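Local coordinates for protein Poly(Beta-D-mannuronate) lyase (Pseudopedobacter saltans, PDB 7O79) that probably cleaves alginate as a poly(beta-D-mannuronate) lyase of polysaccharide lyase family 6, built as a right-handed parallel beta-helix, at residues P142-D147 with C159-I164. Residues are numbered along the deposited sequence; the frame is centred on the assembly and turned at random.
Sequences PLVGND and CYFKDI
Leu143 reaches Phe161 and Ile164 with a different methyl for each. Its CB points toward 159-164, but CB and CG make no close approach to that segment; CG lies anti to the backbone N (chi1 -161°) and thereby carries the branch point across the gap. The fork does the touching. CD1 meets the end of Ile164, at 3.6 Å from its CD1, with Ile164 CG1 slightly farther back at 4.1 Å from the same Leu143 methyl. CD2 turns to the ring of Phe161 and sits at its rim, close to the ring plane, 3.8 Å from CE2 and 3.9 Å from CD2 of Phe161. The neighbouring Val144 adds one approach to the same ring, its CG2 lying 4.0 Å from Phe161 CE2, so that this single ring carbon is touched by methyls of two consecutive residues. All the cross-segment contacts are apolar, and all four residues are buried. Beyond the two segments, the rings of Phe134 and Phe200 meet Phe161 with nearly parallel planes, about 15° and 20° apart, and that of Phe175 meets it steeply. With an alanine at Leu143 both fork methyls would be gone, which would probably open a gap between Ile164 CD1 and the edge of Phe161. The backbones stay well apart, the nearest CA atoms, those of Leu143 and Ile164, being 9.1 Å from each other, as expected of side chains meeting from different walls. Val144 and Phe161 come from strands 144-146 and 155-162, which pair in parallel with different sets of strands, and Leu143 from the residue leading into 144-146; together with Ile164 they pack in the hydrophobic interior typical of a parallel beta-helix of the pectate lyase-like clan.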
# COMPACT_ATOMS: atom_id res chain seq x y z
N PRO A 142 0.29 10.51 1.66
CA PRO A 142 0.65 9.14 2.06
C PRO A 142 2.00 9.10 2.75
O PRO A 142 2.88 9.95 2.52
CB PRO A 142 0.67 8.38 0.73
CG PRO A 142 -0.15 9.19 -0.23
CD PRO A 142 -0.05 10.64 0.23
N LEU A 143 2.17 8.12 3.63
CA LEU A 143 3.48 7.90 4.23
C LEU A 143 4.49 7.48 3.17
O LEU A 143 5.59 8.05 3.06
CB LEU A 143 3.36 6.86 5.35
CG LEU A 143 4.48 6.82 6.39
CD1 LEU A 143 3.95 6.33 7.73
CD2 LEU A 143 5.64 5.96 5.91
N VAL A 144 4.12 6.50 2.35
CA VAL A 144 4.94 6.03 1.24
C VAL A 144 4.14 6.24 -0.03
O VAL A 144 2.99 5.79 -0.12
CB VAL A 144 5.34 4.55 1.38
CG1 VAL A 144 6.12 4.10 0.14
CG2 VAL A 144 6.17 4.32 2.61
N GLY A 145 4.74 6.90 -1.02
CA GLY A 145 4.13 7.06 -2.32
C GLY A 145 4.97 6.54 -3.47
O GLY A 145 6.20 6.56 -3.42
N ASN A 146 4.30 6.10 -4.52
CA ASN A 146 4.95 5.79 -5.79
C ASN A 146 4.36 6.69 -6.86
O ASN A 146 3.14 6.79 -6.99
CB ASN A 146 4.81 4.31 -6.17
CG ASN A 146 5.69 3.92 -7.35
OD1 ASN A 146 6.91 3.81 -7.22
ND2 ASN A 146 5.07 3.68 -8.51
N ASP A 147 5.24 7.31 -7.63
CA ASP A 147 4.91 8.36 -8.56
C ASP A 147 4.30 7.74 -9.84
O ASP A 147 4.44 6.55 -10.11
CB ASP A 147 6.19 9.16 -8.83
CG ASP A 147 5.92 10.55 -9.33
OD1 ASP A 147 5.81 11.43 -8.44
OD2 ASP A 147 5.86 10.78 -10.57
N CYS A 159 9.90 -3.48 6.69
CA CYS A 159 9.78 -2.21 7.39
C CYS A 159 8.69 -2.29 8.45
O CYS A 159 7.89 -3.24 8.52
CB CYS A 159 9.50 -1.08 6.39
SG CYS A 159 10.94 -0.72 5.35
N TYR A 160 8.67 -1.27 9.30
CA TYR A 160 7.79 -1.22 10.46
C TYR A 160 7.06 0.12 10.44
O TYR A 160 7.70 1.18 10.47
CB TYR A 160 8.63 -1.39 11.73
CG TYR A 160 7.85 -1.53 13.02
CD1 TYR A 160 6.55 -2.01 13.04
CD2 TYR A 160 8.45 -1.20 14.24
CE1 TYR A 160 5.86 -2.16 14.23
CE2 TYR A 160 7.76 -1.33 15.44
CZ TYR A 160 6.47 -1.81 15.43
OH TYR A 160 5.80 -1.94 16.61
N PHE A 161 5.72 0.07 10.39
CA PHE A 161 4.89 1.27 10.38
C PHE A 161 3.99 1.25 11.61
O PHE A 161 3.09 0.41 11.71
CB PHE A 161 4.06 1.37 9.09
CG PHE A 161 4.88 1.21 7.83
CD1 PHE A 161 5.16 -0.06 7.32
CD2 PHE A 161 5.37 2.32 7.16
CE1 PHE A 161 5.91 -0.22 6.17
CE2 PHE A 161 6.12 2.17 5.99
CZ PHE A 161 6.40 0.89 5.50
N LYS A 162 4.22 2.18 12.53
CA LYS A 162 3.68 2.10 13.87
C LYS A 162 3.04 3.42 14.28
O LYS A 162 3.62 4.49 14.09
CB LYS A 162 4.78 1.76 14.87
CG LYS A 162 4.30 1.71 16.31
CD LYS A 162 5.45 1.43 17.26
CE LYS A 162 4.96 0.74 18.53
NZ LYS A 162 6.05 0.67 19.56
N ASP A 163 1.86 3.33 14.90
CA ASP A 163 1.18 4.46 15.54
C ASP A 163 1.08 5.65 14.58
O ASP A 163 1.64 6.73 14.81
CB ASP A 163 1.88 4.89 16.83
CG ASP A 163 1.96 3.79 17.87
OD1 ASP A 163 1.05 2.94 17.94
OD2 ASP A 163 2.94 3.79 18.64
N ILE A 164 0.37 5.43 13.49
CA ILE A 164 0.09 6.52 12.57
C ILE A 164 -1.28 7.04 13.02
O ILE A 164 -2.30 6.37 12.78
CB ILE A 164 0.10 6.05 11.10
CG1 ILE A 164 1.39 5.26 10.80
CG2 ILE A 164 -0.09 7.24 10.16
CD1 ILE A 164 2.69 6.01 11.05